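Local coordinates for SusD superfamily protein (PDB 3OTN) that probably binds nutrients such as carbohydrates at the bacterial outer membrane, at residues A[28-38]-A[81-92]. Sequence-based numbering, arbitrary orientation.
Sequences LKNTVFNKMTP and DWWQDCYAGIAN. With ACT (acetate ion), chain E.
Trp82 lays one face of its indole against the backbone O of Val32, which sits 3.8 Å above the ring plane, toward the rim. Trp82 CZ3 also meets the edge of the Phe33 ring, 3.9 Å from Phe33 CD1. One face of that phenyl ring takes Val32 CG1. Trp83 NE1 hydrogen-bonds an acetate O at the ring edge (3.0 Å), and the acetate CH3 lies over the centre of one Tyr87 face. Trp82 NE1 hydrogen-bonds to Thr44 O. Val32 packs between Trp82 and the next helical turn: its CG2, anti to the backbone N, touches Asp85 CB at 3.6 Å, while CG1 faces Cys86 SG. The contact sets a 3-10 turn and the short strand 36-37 against helix 79-100, consistent with the TPR-like helical scaffold of SusD proteins. The Phe33 ring also meets that of Tyr128 on helix 108-133, planes at about 45°. Lys35 and Asp85 come from opposite directions and form a salt bridge, with NZ 2.6 Å from OD2 on its syn lone pair. The Asp81 carboxylate, too far for a salt bridge to Lys35, lies against the Thr37 methyl, Asp81 CG 3.4 Å from Thr37 CG2. Lys29 lies across the helix at Gly89, bends at chi2 (-72°) and brings Lys29 CE to Ala88 CB at 3.6 Å. Two waters join it to Asn92 ND2, one through Lys29 N and the other through Lys29 NZ.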
ATOM      1  N   LEU A  28      16.528   2.816  -0.291  1.00 17.47           N
ATOM      2  CA  LEU A  28      16.492   4.084  -1.029  1.00 19.08           C
ATOM      3  C   LEU A  28      15.292   4.191  -1.942  1.00 18.61           C
ATOM      4  O   LEU A  28      14.613   5.217  -1.969  1.00 17.98           O
ATOM      5  CB  LEU A  28      17.772   4.285  -1.848  1.00 18.51           C
ATOM      6  CG  LEU A  28      19.054   4.501  -1.049  1.00 24.71           C
ATOM      7  CD1 LEU A  28      20.251   4.593  -2.026  1.00 24.84           C
ATOM      8  CD2 LEU A  28      18.910   5.717  -0.141  1.00 20.31           C
ATOM      9  N   LYS A  29      15.000   3.106  -2.652  1.00 18.42           N
ATOM     10  CA  LYS A  29      13.907   3.135  -3.622  1.00 19.88           C
ATOM     11  C   LYS A  29      12.541   2.825  -2.987  1.00 18.13           C
ATOM     12  O   LYS A  29      11.545   2.694  -3.698  1.00 18.71           O
ATOM     13  CB  LYS A  29      14.246   2.287  -4.863  1.00 19.54           C
ATOM     14  CG  LYS A  29      15.285   2.970  -5.784  1.00 24.65           C
ATOM     15  CD  LYS A  29      14.627   4.150  -6.506  1.00 29.00           C
ATOM     16  CE  LYS A  29      15.507   4.801  -7.520  1.00 39.79           C
ATOM     17  NZ  LYS A  29      16.630   5.384  -6.873  1.00 25.52           N
ATOM     18  N   ASN A  30      12.472   2.774  -1.649  1.00 19.41           N
ATOM     19  CA  ASN A  30      11.185   2.860  -0.941  1.00 18.78           C
ATOM     20  C   ASN A  30      10.372   4.155  -1.220  1.00 18.19           C
ATOM     21  O   ASN A  30       9.180   4.234  -0.879  1.00 19.32           O
ATOM     22  CB  ASN A  30      11.372   2.720   0.588  1.00 17.40           C
ATOM     23  CG  ASN A  30      11.694   1.296   1.043  1.00 18.87           C
ATOM     24  OD1 ASN A  30      12.202   0.436   0.274  1.00 23.37           O
ATOM     25  ND2 ASN A  30      11.465   1.052   2.320  1.00 11.59           N
ATOM     26  N   THR A  31      11.027   5.163  -1.784  1.00 17.22           N
ATOM     27  CA  THR A  31      10.375   6.341  -2.301  1.00 18.90           C
ATOM     28  C   THR A  31       9.259   5.974  -3.263  1.00 18.15           C
ATOM     29  O   THR A  31       8.235   6.641  -3.285  1.00 18.32           O
ATOM     30  CB  THR A  31      11.354   7.267  -3.017  1.00 19.94           C
ATOM     31  OG1 THR A  31      12.009   6.512  -4.051  1.00 21.52           O
ATOM     32  CG2 THR A  31      12.375   7.851  -2.037  1.00 20.50           C
ATOM     33  N   VAL A  32       9.394   4.871  -3.989  1.00 19.23           N
ATOM     34  CA  VAL A  32       8.356   4.489  -4.982  1.00 17.88           C
ATOM     35  C   VAL A  32       6.961   4.267  -4.378  1.00 17.90           C
ATOM     36  O   VAL A  32       5.945   4.456  -5.063  1.00 17.70           O
ATOM     37  CB  VAL A  32       8.773   3.233  -5.814  1.00 18.66           C
ATOM     38  CG1 VAL A  32       8.638   1.947  -4.976  1.00 18.84           C
ATOM     39  CG2 VAL A  32       7.957   3.141  -7.084  1.00 20.46           C
ATOM     40  N   PHE A  33       6.899   3.888  -3.098  1.00 16.21           N
ATOM     41  CA  PHE A  33       5.618   3.570  -2.448  1.00 18.40           C
ATOM     42  C   PHE A  33       4.808   4.839  -2.146  1.00 18.71           C
ATOM     43  O   PHE A  33       3.606   4.746  -1.854  1.00 15.87           O
ATOM     44  CB  PHE A  33       5.806   2.703  -1.183  1.00 18.36           C
ATOM     45  CG  PHE A  33       6.613   1.447  -1.431  1.00 18.84           C
ATOM     46  CD1 PHE A  33       6.237   0.561  -2.436  1.00 26.13           C
ATOM     47  CD2 PHE A  33       7.737   1.156  -0.678  1.00 22.39           C
ATOM     48  CE1 PHE A  33       7.003  -0.579  -2.719  1.00 27.48           C
ATOM     49  CE2 PHE A  33       8.509   0.021  -0.951  1.00 20.70           C
ATOM     50  CZ  PHE A  33       8.146  -0.827  -1.991  1.00 20.32           C
ATOM     51  N   ASN A  34       5.475   6.001  -2.172  1.00 16.13           N
ATOM     52  CA  ASN A  34       4.782   7.304  -2.078  1.00 15.46           C
ATOM     53  C   ASN A  34       5.761   8.366  -2.481  1.00 16.94           C
ATOM     54  O   ASN A  34       6.645   8.754  -1.710  1.00 19.66           O
ATOM     55  CB  ASN A  34       4.255   7.543  -0.651  1.00 17.23           C
ATOM     56  CG  ASN A  34       3.441   8.808  -0.521  1.00 17.30           C
ATOM     57  OD1 ASN A  34       3.729   9.812  -1.145  1.00 22.71           O
ATOM     58  ND2 ASN A  34       2.412   8.763   0.342  1.00 16.66           N
ATOM     59  N   LYS A  35       5.662   8.793  -3.729  1.00 17.32           N
ATOM     60  CA  LYS A  35       6.450   9.899  -4.179  1.00 18.36           C
ATOM     61  C   LYS A  35       5.713  10.669  -5.257  1.00 17.18           C
ATOM     62  O   LYS A  35       4.895  10.105  -6.011  1.00 14.23           O
ATOM     63  CB  LYS A  35       7.812   9.437  -4.710  1.00 21.46           C
ATOM     64  CG  LYS A  35       7.782   8.645  -6.019  1.00 20.73           C
ATOM     65  CD  LYS A  35       9.198   8.440  -6.579  1.00 26.92           C
ATOM     66  CE  LYS A  35       9.225   8.494  -8.091  1.00 34.22           C
ATOM     67  NZ  LYS A  35      10.582   8.187  -8.669  1.00 32.55           N
HETATM   68  N   MSE A  36       6.093  11.933  -5.379  1.00 17.51           N
HETATM   69  CA  MSE A  36       5.530  12.814  -6.388  1.00 18.65           C
HETATM   70  C   MSE A  36       6.148  12.473  -7.742  1.00 18.66           C
HETATM   71  O   MSE A  36       7.352  12.170  -7.830  1.00 19.03           O
HETATM   72  CB  MSE A  36       5.785  14.262  -6.063  1.00 21.59           C
HETATM   73  CG  MSE A  36       5.193  14.736  -4.735  1.00 19.85           C
HETATM   74 SE   MSE A  36       3.289  14.467  -4.404  0.75 20.94          SE
HETATM   75  CE  MSE A  36       2.572  15.510  -5.946  1.00 28.90           C
ATOM     76  N   THR A  37       5.309  12.517  -8.767  1.00 18.97           N
ATOM     77  CA  THR A  37       5.696  12.188 -10.143  1.00 21.56           C
ATOM     78  C   THR A  37       5.389  13.390 -11.087  1.00 22.29           C
ATOM     79  O   THR A  37       4.773  14.373 -10.679  1.00 21.83           O
ATOM     80  CB  THR A  37       5.003  10.857 -10.615  1.00 22.46           C
ATOM     81  OG1 THR A  37       3.587  10.989 -10.505  1.00 23.00           O
ATOM     82  CG2 THR A  37       5.473   9.652  -9.784  1.00 18.57           C
ATOM     83  N   PRO A  38       5.853  13.342 -12.338  1.00 25.03           N
ATOM     84  CA  PRO A  38       5.614  14.513 -13.228  1.00 28.31           C
ATOM     85  C   PRO A  38       4.150  14.740 -13.447  1.00 31.18           C
ATOM     86  O   PRO A  38       3.418  13.783 -13.616  1.00 26.44           O
ATOM     87  CB  PRO A  38       6.270  14.091 -14.533  1.00 29.58           C
ATOM     88  CG  PRO A  38       7.363  13.242 -14.119  1.00 29.41           C
ATOM     89  CD  PRO A  38       6.871  12.454 -12.896  1.00 26.04           C
ATOM     90  N   ASP A  81       7.183   4.999 -13.332  1.00 17.26           N
ATOM     91  CA  ASP A  81       7.837   5.263 -12.039  1.00 21.19           C
ATOM     92  C   ASP A  81       7.894   3.979 -11.216  1.00 20.14           C
ATOM     93  O   ASP A  81       8.911   3.668 -10.608  1.00 15.53           O
ATOM     94  CB  ASP A  81       7.071   6.352 -11.268  1.00 19.11           C
ATOM     95  CG  ASP A  81       6.869   7.614 -12.109  1.00 26.27           C
ATOM     96  OD1 ASP A  81       7.767   8.459 -12.091  1.00 25.43           O
ATOM     97  OD2 ASP A  81       5.864   7.709 -12.848  1.00 29.11           O
ATOM     98  N   TRP A  82       6.786   3.248 -11.224  1.00 19.09           N
ATOM     99  CA  TRP A  82       6.699   2.014 -10.486  1.00 18.72           C
ATOM    100  C   TRP A  82       7.667   0.982 -11.031  1.00 20.26           C
ATOM    101  O   TRP A  82       8.370   0.358 -10.249  1.00 20.19           O
ATOM    102  CB  TRP A  82       5.289   1.435 -10.465  1.00 18.22           C
ATOM    103  CG  TRP A  82       4.388   2.004  -9.431  1.00 13.52           C
ATOM    104  CD1 TRP A  82       3.446   2.978  -9.601  1.00 18.42           C
ATOM    105  CD2 TRP A  82       4.295   1.593  -8.075  1.00 15.81           C
ATOM    106  NE1 TRP A  82       2.785   3.222  -8.421  1.00 20.06           N
ATOM    107  CE2 TRP A  82       3.292   2.383  -7.463  1.00 22.21           C
ATOM    108  CE3 TRP A  82       4.969   0.652  -7.308  1.00 13.60           C
ATOM    109  CZ2 TRP A  82       2.933   2.232  -6.118  1.00 19.62           C
ATOM    110  CZ3 TRP A  82       4.629   0.519  -5.956  1.00 20.31           C
ATOM    111  CH2 TRP A  82       3.597   1.288  -5.390  1.00 17.90           C
ATOM    112  N   TRP A  83       7.723   0.829 -12.355  1.00 17.84           N
ATOM    113  CA  TRP A  83       8.645  -0.143 -12.962  1.00 19.29           C
ATOM    114  C   TRP A  83      10.121   0.215 -12.732  1.00 17.57           C
ATOM    115  O   TRP A  83      10.883  -0.588 -12.271  1.00 18.76           O
ATOM    116  CB  TRP A  83       8.386  -0.237 -14.465  1.00 18.73           C
ATOM    117  CG  TRP A  83       9.168  -1.282 -15.174  1.00 17.53           C
ATOM    118  CD1 TRP A  83      10.434  -1.172 -15.668  1.00 15.90           C
ATOM    119  CD2 TRP A  83       8.716  -2.576 -15.511  1.00 16.37           C
ATOM    120  NE1 TRP A  83      10.813  -2.339 -16.287  1.00 22.14           N
ATOM    121  CE2 TRP A  83       9.781  -3.233 -16.196  1.00 18.05           C
ATOM    122  CE3 TRP A  83       7.525  -3.277 -15.280  1.00 18.74           C
ATOM    123  CZ2 TRP A  83       9.670  -4.546 -16.665  1.00 21.34           C
ATOM    124  CZ3 TRP A  83       7.414  -4.602 -15.748  1.00 21.34           C
ATOM    125  CH2 TRP A  83       8.480  -5.208 -16.445  1.00 22.35           C
ATOM    126  N   GLN A  84      10.496   1.424 -13.084  1.00 20.65           N
ATOM    127  CA  GLN A  84      11.894   1.853 -13.004  1.00 21.99           C
ATOM    128  C   GLN A  84      12.412   1.856 -11.566  1.00 21.01           C
ATOM    129  O   GLN A  84      13.529   1.381 -11.318  1.00 20.87           O
ATOM    130  CB  GLN A  84      12.075   3.231 -13.628  1.00 22.16           C
ATOM    131  CG  GLN A  84      11.815   3.267 -15.103  1.00 28.88           C
ATOM    132  CD  GLN A  84      11.901   4.670 -15.712  1.00 42.42           C
ATOM    133  OE1 GLN A  84      12.208   5.654 -15.030  1.00 44.01           O
ATOM    134  NE2 GLN A  84      11.645   4.753 -17.014  1.00 51.95           N
ATOM    135  N   ASP A  85      11.606   2.335 -10.617  1.00 16.35           N
ATOM    136  CA  ASP A  85      12.108   2.446  -9.234  1.00 18.66           C
ATOM    137  C   ASP A  85      12.130   1.121  -8.526  1.00 18.00           C
ATOM    138  O   ASP A  85      13.040   0.903  -7.763  1.00 19.41           O
ATOM    139  CB  ASP A  85      11.281   3.390  -8.371  1.00 18.78           C
ATOM    140  CG  ASP A  85      11.468   4.854  -8.747  1.00 24.86           C
ATOM    141  OD1 ASP A  85      12.312   5.205  -9.616  1.00 26.81           O
ATOM    142  OD2 ASP A  85      10.710   5.648  -8.177  1.00 26.02           O
ATOM    143  N   CYS A  86      11.121   0.260  -8.743  1.00 17.90           N
ATOM    144  CA  CYS A  86      11.184  -1.103  -8.219  1.00 18.71           C
ATOM    145  C   CYS A  86      12.413  -1.823  -8.753  1.00 17.10           C
ATOM    146  O   CYS A  86      13.164  -2.439  -7.980  1.00 19.66           O
ATOM    147  CB  CYS A  86       9.900  -1.911  -8.495  1.00 17.86           C
ATOM    148  SG  CYS A  86       8.521  -1.393  -7.400  1.00 17.46           S
ATOM    149  N   TYR A  87      12.652  -1.734 -10.059  1.00 18.40           N
ATOM    150  CA  TYR A  87      13.835  -2.391 -10.619  1.00 17.94           C
ATOM    151  C   TYR A  87      15.147  -1.752 -10.153  1.00 17.66           C
ATOM    152  O   TYR A  87      16.112  -2.488  -9.906  1.00 17.65           O
ATOM    153  CB  TYR A  87      13.767  -2.583 -12.152  1.00 16.85           C
ATOM    154  CG  TYR A  87      13.081  -3.901 -12.463  1.00 17.61           C
ATOM    155  CD1 TYR A  87      13.678  -5.106 -12.149  1.00 16.99           C
ATOM    156  CD2 TYR A  87      11.795  -3.923 -12.972  1.00 18.87           C
ATOM    157  CE1 TYR A  87      13.020  -6.312 -12.382  1.00 17.95           C
ATOM    158  CE2 TYR A  87      11.151  -5.104 -13.231  1.00 20.92           C
ATOM    159  CZ  TYR A  87      11.753  -6.297 -12.916  1.00 17.93           C
ATOM    160  OH  TYR A  87      11.044  -7.466 -13.151  1.00 18.78           O
ATOM    161  N   ALA A  88      15.178  -0.430  -9.975  1.00 16.40           N
ATOM    162  CA  ALA A  88      16.380   0.214  -9.371  1.00 19.01           C
ATOM    163  C   ALA A  88      16.607  -0.318  -7.960  1.00 17.59           C
ATOM    164  O   ALA A  88      17.721  -0.611  -7.580  1.00 17.57           O
ATOM    165  CB  ALA A  88      16.254   1.767  -9.366  1.00 18.97           C
ATOM    166  N   GLY A  89      15.533  -0.433  -7.177  1.00 19.17           N
ATOM    167  CA  GLY A  89      15.605  -1.015  -5.839  1.00 19.63           C
ATOM    168  C   GLY A  89      16.144  -2.440  -5.826  1.00 19.59           C
ATOM    169  O   GLY A  89      16.977  -2.783  -4.982  1.00 15.82           O
ATOM    170  N   ILE A  90      15.668  -3.253  -6.777  1.00 18.61           N
ATOM    171  CA  ILE A  90      16.103  -4.647  -6.942  1.00 18.44           C
ATOM    172  C   ILE A  90      17.583  -4.689  -7.302  1.00 17.94           C
ATOM    173  O   ILE A  90      18.333  -5.501  -6.720  1.00 20.88           O
ATOM    174  CB  ILE A  90      15.186  -5.423  -7.981  1.00 17.57           C
ATOM    175  CG1 ILE A  90      13.825  -5.719  -7.342  1.00 17.51           C
ATOM    176  CG2 ILE A  90      15.861  -6.752  -8.465  1.00 13.53           C
ATOM    177  CD1 ILE A  90      12.673  -5.822  -8.382  1.00 14.41           C
ATOM    178  N   ALA A  91      18.024  -3.786  -8.177  1.00 19.78           N
ATOM    179  CA  ALA A  91      19.475  -3.689  -8.540  1.00 20.46           C
ATOM    180  C   ALA A  91      20.299  -3.332  -7.317  1.00 18.19           C
ATOM    181  O   ALA A  91      21.380  -3.905  -7.110  1.00 18.77           O
ATOM    182  CB  ALA A  91      19.756  -2.682  -9.696  1.00 18.65           C
ATOM    183  N   ASN A  92      19.791  -2.413  -6.493  1.00 19.14           N
ATOM    184  CA  ASN A  92      20.457  -2.088  -5.220  1.00 21.66           C
ATOM    185  C   ASN A  92      20.556  -3.305  -4.327  1.00 19.62           C
ATOM    186  O   ASN A  92      21.606  -3.554  -3.757  1.00 19.36           O
ATOM    187  CB  ASN A  92      19.755  -0.944  -4.430  1.00 20.45           C
ATOM    188  CG  ASN A  92      19.940   0.428  -5.066  1.00 23.61           C
ATOM    189  OD1 ASN A  92      20.989   0.728  -5.624  1.00 29.40           O
ATOM    190  ND2 ASN A  92      18.924   1.270  -4.958  1.00 17.67           N
TER
HETATM  191  C   ACT E 603      13.810  -4.319 -16.339  1.00 44.44           C
HETATM  192  O   ACT E 603      12.968  -4.143 -17.259  1.00 39.80           O
HETATM  193  OXT ACT E 603      14.687  -3.435 -16.080  1.00 43.59           O
HETATM  194  CH3 ACT E 603      13.767  -5.567 -15.552  1.00 43.32           C
HETATM  195  O   HOH W   1      16.872   0.888  -3.211  1.00 18.53           O
HETATM  196  O   HOH W   2      18.870   3.732  -5.958  1.00 38.92           O